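Local atomic coordinates of SIR4-interacting protein SIF2 (Saccharomyces cerevisiae, PDB entry 1R5M), a protein that serves as a WD-repeat subunit of the Set3 histone deacetylase corepressor complex and antagonizes telomeric silencing in yeast. Residues A[49-61]-A[397-409]. Numbering follows the deposited sequence.
Sequences VSSTWNPLDESIL and IFDLSWNCAGNKI. With SO4 (sulfate ion), chain C.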
loop_
_atom_site.group_PDB
_atom_site.type_symbol
_atom_site.label_atom_id
_atom_site.label_comp_id
_atom_site.label_asym_id
_atom_site.label_seq_id
_atom_site.Cartn_x
_atom_site.Cartn_y
_atom_site.Cartn_z
ATOM N N VAL A 49 8.321 1.378 -11.310
ATOM C CA VAL A 49 8.718 0.774 -10.047
ATOM C C VAL A 49 7.477 0.450 -9.222
ATOM O O VAL A 49 7.365 -0.632 -8.644
ATOM C CB VAL A 49 9.637 1.730 -9.262
ATOM C CG1 VAL A 49 9.986 1.128 -7.917
ATOM C CG2 VAL A 49 10.906 1.994 -10.067
ATOM N N SER A 50 6.553 1.403 -9.173
ATOM C CA SER A 50 5.294 1.241 -8.454
ATOM C C SER A 50 4.340 2.287 -9.010
ATOM O O SER A 50 4.748 3.166 -9.769
ATOM C CB SER A 50 5.488 1.465 -6.952
ATOM O OG SER A 50 5.758 2.828 -6.671
ATOM N N SER A 51 3.068 2.194 -8.646
ATOM C CA SER A 51 2.100 3.160 -9.134
ATOM C C SER A 51 0.924 3.255 -8.182
ATOM O O SER A 51 0.736 2.399 -7.319
ATOM C CB SER A 51 1.611 2.774 -10.538
ATOM O OG SER A 51 0.826 1.593 -10.516
ATOM N N THR A 52 0.151 4.322 -8.329
ATOM C CA THR A 52 -1.021 4.527 -7.502
ATOM C C THR A 52 -1.998 5.422 -8.263
ATOM O O THR A 52 -1.630 6.480 -8.775
ATOM C CB THR A 52 -0.639 5.144 -6.127
ATOM O OG1 THR A 52 -1.824 5.354 -5.351
ATOM C CG2 THR A 52 0.112 6.456 -6.302
ATOM N N TRP A 53 -3.242 4.966 -8.365
ATOM C CA TRP A 53 -4.270 5.712 -9.078
ATOM C C TRP A 53 -4.874 6.809 -8.217
ATOM O O TRP A 53 -4.899 6.714 -6.991
ATOM C CB TRP A 53 -5.389 4.773 -9.536
ATOM C CG TRP A 53 -4.963 3.747 -10.534
ATOM C CD1 TRP A 53 -4.323 2.569 -10.279
ATOM C CD2 TRP A 53 -5.170 3.796 -11.951
ATOM N NE1 TRP A 53 -4.121 1.876 -11.452
ATOM C CE2 TRP A 53 -4.632 2.608 -12.493
ATOM C CE3 TRP A 53 -5.759 4.730 -12.815
ATOM C CZ2 TRP A 53 -4.665 2.326 -13.865
ATOM C CZ3 TRP A 53 -5.791 4.449 -14.182
ATOM C CH2 TRP A 53 -5.246 3.255 -14.689
ATOM N N ASN A 54 -5.364 7.855 -8.871
ATOM C CA ASN A 54 -5.984 8.955 -8.156
ATOM C C ASN A 54 -7.219 8.410 -7.435
ATOM O O ASN A 54 -8.010 7.669 -8.017
ATOM C CB ASN A 54 -6.373 10.049 -9.142
ATOM C CG ASN A 54 -6.814 11.315 -8.447
ATOM O OD1 ASN A 54 -7.924 11.397 -7.925
ATOM N ND2 ASN A 54 -5.932 12.308 -8.420
ATOM N N PRO A 55 -7.401 8.770 -6.156
ATOM C CA PRO A 55 -8.562 8.265 -5.418
ATOM C C PRO A 55 -9.938 8.716 -5.897
ATOM O O PRO A 55 -10.943 8.082 -5.568
ATOM C CB PRO A 55 -8.273 8.703 -3.982
ATOM C CG PRO A 55 -7.495 9.972 -4.169
ATOM C CD PRO A 55 -6.552 9.617 -5.297
ATOM N N LEU A 56 -9.995 9.788 -6.677
ATOM C CA LEU A 56 -11.285 10.289 -7.141
ATOM C C LEU A 56 -11.475 10.344 -8.653
ATOM O O LEU A 56 -12.598 10.516 -9.127
ATOM C CB LEU A 56 -11.548 11.671 -6.534
ATOM C CG LEU A 56 -11.693 11.661 -5.009
ATOM C CD1 LEU A 56 -11.890 13.077 -4.501
ATOM C CD2 LEU A 56 -12.874 10.781 -4.613
ATOM N N ASP A 57 -10.392 10.194 -9.410
ATOM C CA ASP A 57 -10.473 10.226 -10.868
ATOM C C ASP A 57 -10.014 8.873 -11.406
ATOM O O ASP A 57 -8.824 8.558 -11.380
ATOM C CB ASP A 57 -9.579 11.334 -11.427
ATOM C CG ASP A 57 -9.840 11.607 -12.894
ATOM O OD1 ASP A 57 -10.084 10.642 -13.650
ATOM O OD2 ASP A 57 -9.795 12.790 -13.296
ATOM N N GLU A 58 -10.957 8.085 -11.909
ATOM C CA GLU A 58 -10.647 6.752 -12.414
ATOM C C GLU A 58 -9.684 6.699 -13.594
ATOM O O GLU A 58 -9.159 5.633 -13.913
ATOM C CB GLU A 58 -11.938 6.020 -12.793
ATOM C CG GLU A 58 -12.533 6.423 -14.134
ATOM C CD GLU A 58 -13.674 5.510 -14.545
ATOM O OE1 GLU A 58 -14.810 5.718 -14.068
ATOM O OE2 GLU A 58 -13.428 4.571 -15.330
ATOM N N SER A 59 -9.436 7.839 -14.236
ATOM C CA SER A 59 -8.557 7.872 -15.404
ATOM C C SER A 59 -7.126 8.323 -15.142
ATOM O O SER A 59 -6.284 8.249 -16.037
ATOM C CB SER A 59 -9.155 8.786 -16.479
ATOM O OG SER A 59 -8.986 10.153 -16.132
ATOM N N ILE A 60 -6.840 8.782 -13.928
ATOM C CA ILE A 60 -5.506 9.279 -13.613
ATOM C C ILE A 60 -4.630 8.325 -12.810
ATOM O O ILE A 60 -5.008 7.854 -11.738
ATOM C CB ILE A 60 -5.595 10.630 -12.873
ATOM C CG1 ILE A 60 -6.323 11.649 -13.755
ATOM C CG2 ILE A 60 -4.198 11.130 -12.517
ATOM C CD1 ILE A 60 -6.492 13.014 -13.118
ATOM N N LEU A 61 -3.445 8.064 -13.352
ATOM C CA LEU A 61 -2.469 7.171 -12.744
ATOM C C LEU A 61 -1.149 7.892 -12.489
ATOM O O LEU A 61 -0.687 8.678 -13.319
ATOM C CB LEU A 61 -2.210 5.975 -13.676
ATOM C CG LEU A 61 -1.108 4.977 -13.300
ATOM C CD1 LEU A 61 -1.489 4.255 -12.019
ATOM C CD2 LEU A 61 -0.910 3.969 -14.433
ATOM N N ILE A 397 6.608 -9.324 -10.525
ATOM C CA ILE A 397 5.707 -8.184 -10.375
ATOM C C ILE A 397 5.973 -7.716 -8.945
ATOM O O ILE A 397 5.822 -8.494 -8.004
ATOM C CB ILE A 397 4.229 -8.589 -10.512
ATOM C CG1 ILE A 397 3.929 -8.943 -11.971
ATOM C CG2 ILE A 397 3.328 -7.442 -10.047
ATOM C CD1 ILE A 397 2.551 -9.535 -12.185
ATOM N N PHE A 398 6.382 -6.460 -8.792
ATOM C CA PHE A 398 6.699 -5.887 -7.482
ATOM C C PHE A 398 5.562 -5.081 -6.869
ATOM O O PHE A 398 5.527 -4.860 -5.653
ATOM C CB PHE A 398 7.920 -4.967 -7.595
ATOM C CG PHE A 398 9.239 -5.687 -7.674
ATOM C CD1 PHE A 398 10.418 -4.963 -7.821
ATOM C CD2 PHE A 398 9.312 -7.073 -7.575
ATOM C CE1 PHE A 398 11.651 -5.603 -7.864
ATOM C CE2 PHE A 398 10.544 -7.727 -7.617
ATOM C CZ PHE A 398 11.715 -6.989 -7.762
ATOM N N ASP A 399 4.636 -4.634 -7.705
ATOM C CA ASP A 399 3.541 -3.814 -7.217
ATOM C C ASP A 399 2.353 -3.832 -8.164
ATOM O O ASP A 399 2.492 -4.116 -9.354
ATOM C CB ASP A 399 4.043 -2.370 -7.048
ATOM C CG ASP A 399 2.954 -1.414 -6.595
ATOM O OD1 ASP A 399 2.542 -0.537 -7.389
ATOM O OD2 ASP A 399 2.508 -1.540 -5.438
ATOM N N LEU A 400 1.178 -3.552 -7.616
ATOM C CA LEU A 400 -0.029 -3.467 -8.417
ATOM C C LEU A 400 -0.936 -2.448 -7.745
ATOM O O LEU A 400 -0.823 -2.206 -6.540
ATOM C CB LEU A 400 -0.714 -4.836 -8.548
ATOM C CG LEU A 400 -1.341 -5.569 -7.367
ATOM C CD1 LEU A 400 -1.865 -6.924 -7.856
ATOM C CD2 LEU A 400 -0.314 -5.775 -6.265
ATOM N N SER A 401 -1.807 -1.822 -8.524
ATOM C CA SER A 401 -2.714 -0.824 -7.973
ATOM C C SER A 401 -4.021 -0.772 -8.746
ATOM O O SER A 401 -4.035 -0.921 -9.970
ATOM C CB SER A 401 -2.047 0.552 -8.001
ATOM O OG SER A 401 -1.760 0.943 -9.331
ATOM N N TRP A 402 -5.112 -0.560 -8.015
ATOM C CA TRP A 402 -6.455 -0.465 -8.589
ATOM C C TRP A 402 -6.857 0.978 -8.860
ATOM O O TRP A 402 -6.556 1.866 -8.055
ATOM C CB TRP A 402 -7.516 -0.968 -7.613
ATOM C CG TRP A 402 -7.577 -2.421 -7.319
ATOM C CD1 TRP A 402 -6.967 -3.081 -6.288
ATOM C CD2 TRP A 402 -8.411 -3.378 -7.972
ATOM N NE1 TRP A 402 -7.384 -4.392 -6.255
ATOM C CE2 TRP A 402 -8.271 -4.599 -7.279
ATOM C CE3 TRP A 402 -9.271 -3.318 -9.078
ATOM C CZ2 TRP A 402 -8.962 -5.753 -7.653
ATOM C CZ3 TRP A 402 -9.960 -4.468 -9.450
ATOM C CH2 TRP A 402 -9.800 -5.667 -8.739
ATOM N N ASN A 403 -7.567 1.221 -9.959
ATOM C CA ASN A 403 -8.055 2.575 -10.182
ATOM C C ASN A 403 -9.301 2.652 -9.290
ATOM O O ASN A 403 -9.793 1.621 -8.818
ATOM C CB ASN A 403 -8.335 2.851 -11.674
ATOM C CG ASN A 403 -9.625 2.238 -12.188
ATOM O OD1 ASN A 403 -10.068 1.182 -11.742
ATOM N ND2 ASN A 403 -10.220 2.903 -13.176
ATOM N N CYS A 404 -9.799 3.852 -9.022
ATOM C CA CYS A 404 -10.926 3.977 -8.104
ATOM C C CYS A 404 -12.234 3.321 -8.527
ATOM O O CYS A 404 -13.056 2.978 -7.676
ATOM C CB CYS A 404 -11.162 5.455 -7.748
ATOM S SG CYS A 404 -11.633 6.544 -9.106
ATOM N N ALA A 405 -12.421 3.129 -9.828
ATOM C CA ALA A 405 -13.641 2.511 -10.341
ATOM C C ALA A 405 -13.566 0.988 -10.310
ATOM O O ALA A 405 -14.578 0.301 -10.472
ATOM C CB ALA A 405 -13.902 2.993 -11.762
ATOM N N GLY A 406 -12.364 0.462 -10.105
ATOM C CA GLY A 406 -12.185 -0.977 -10.060
ATOM C C GLY A 406 -12.207 -1.675 -11.408
ATOM O O GLY A 406 -12.397 -2.892 -11.464
ATOM N N ASN A 407 -12.013 -0.932 -12.494
ATOM C CA ASN A 407 -12.018 -1.549 -13.819
ATOM C C ASN A 407 -10.639 -1.587 -14.471
ATOM O O ASN A 407 -10.502 -2.000 -15.623
ATOM C CB ASN A 407 -13.016 -0.846 -14.754
ATOM C CG ASN A 407 -12.802 0.656 -14.833
ATOM O OD1 ASN A 407 -11.673 1.139 -14.850
ATOM N ND2 ASN A 407 -13.899 1.402 -14.903
ATOM N N LYS A 408 -9.620 -1.158 -13.732
ATOM C CA LYS A 408 -8.251 -1.165 -14.236
ATOM C C LYS A 408 -7.255 -1.416 -13.114
ATOM O O LYS A 408 -7.452 -0.971 -11.982
ATOM C CB LYS A 408 -7.898 0.174 -14.896
ATOM C CG LYS A 408 -8.723 0.517 -16.126
ATOM C CD LYS A 408 -8.312 1.863 -16.696
ATOM C CE LYS A 408 -9.158 2.227 -17.904
ATOM N NZ LYS A 408 -10.610 2.253 -17.566
ATOM N N ILE A 409 -6.196 -2.147 -13.437
ATOM C CA ILE A 409 -5.123 -2.423 -12.490
ATOM C C ILE A 409 -3.809 -2.139 -13.199
ATOM O O ILE A 409 -3.623 -2.519 -14.357
ATOM C CB ILE A 409 -5.119 -3.898 -12.002
ATOM C CG1 ILE A 409 -6.306 -4.133 -11.064
ATOM C CG2 ILE A 409 -3.812 -4.218 -11.272
ATOM C CD1 ILE A 409 -6.408 -5.555 -10.525
HETATM S S SO4 C . -2.341 1.971 -3.721
HETATM O O1 SO4 C . -3.037 1.595 -2.474
HETATM O O2 SO4 C . -0.982 2.452 -3.408
HETATM O O3 SO4 C . -2.249 0.788 -4.604
HETATM O O4 SO4 C . -3.085 3.051 -4.391
HETATM O O HOH W 1 1.840 -0.730 -9.990
HETATM O O HOH W 2 0.558 0.499 -5.204
HETATM O O HOH W 3 -4.526 2.930 -6.643
HETATM O O HOH W 4 -8.319 6.068 -10.113
#
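S51 OG accepts from S401 OG across the contact at 2.9 Å, donates to a water and also bonds S410 OG. The same water donates a hydrogen bond to D399 OD1, with its oxygen 2.7 Å from that atom. D399 OD1 also accepts directly from S51 N at 3.1 Å, on its anti side and tilted out of the carboxylate plane. CG of D399 stands anti to the backbone N (chi1 178°), which carries the carboxylate across to S50 and S51. Its other oxygen, OD2, forms a salt bridge with R337, so the charge has a mate on strand 333-338.

The two segments belong to the first and last WD repeats. Their innermost strands, 50-53 and 397-402, run nearly parallel around the centre of an eight-bladed beta propeller, joined by side chains and waters where the first blade meets the last; strand 37-44 pairs with strand 419-422 and closes the ring within that last blade.

Further along, W53 lies between two aliphatic groups. N403 CB sits over one face, a CH-pi contact 3.6 Å from the centroid of the six-membered ring, and L61 CD1 covers the opposite face. W53 NE1 makes a weak bond to S401 O. With an alanine here, the space between N403 and L61 is likely to open and the S401 carbonyl to lose this weak donor.

The N403 amide is turned 72° from the indole. Its ND2 gives a nearly straight bond (171°) to E58 O at 3.0 Å. N403 OD1 accepts from the backbone N-H groups of N407 and K408, which holds the amide's rotation. N407 ND2 reaches E58 OE2 from above the carboxylate plane, at 3.2 Å. At the backbone of the same glutamate, C404 SG lies 3.3 Å from E58 N.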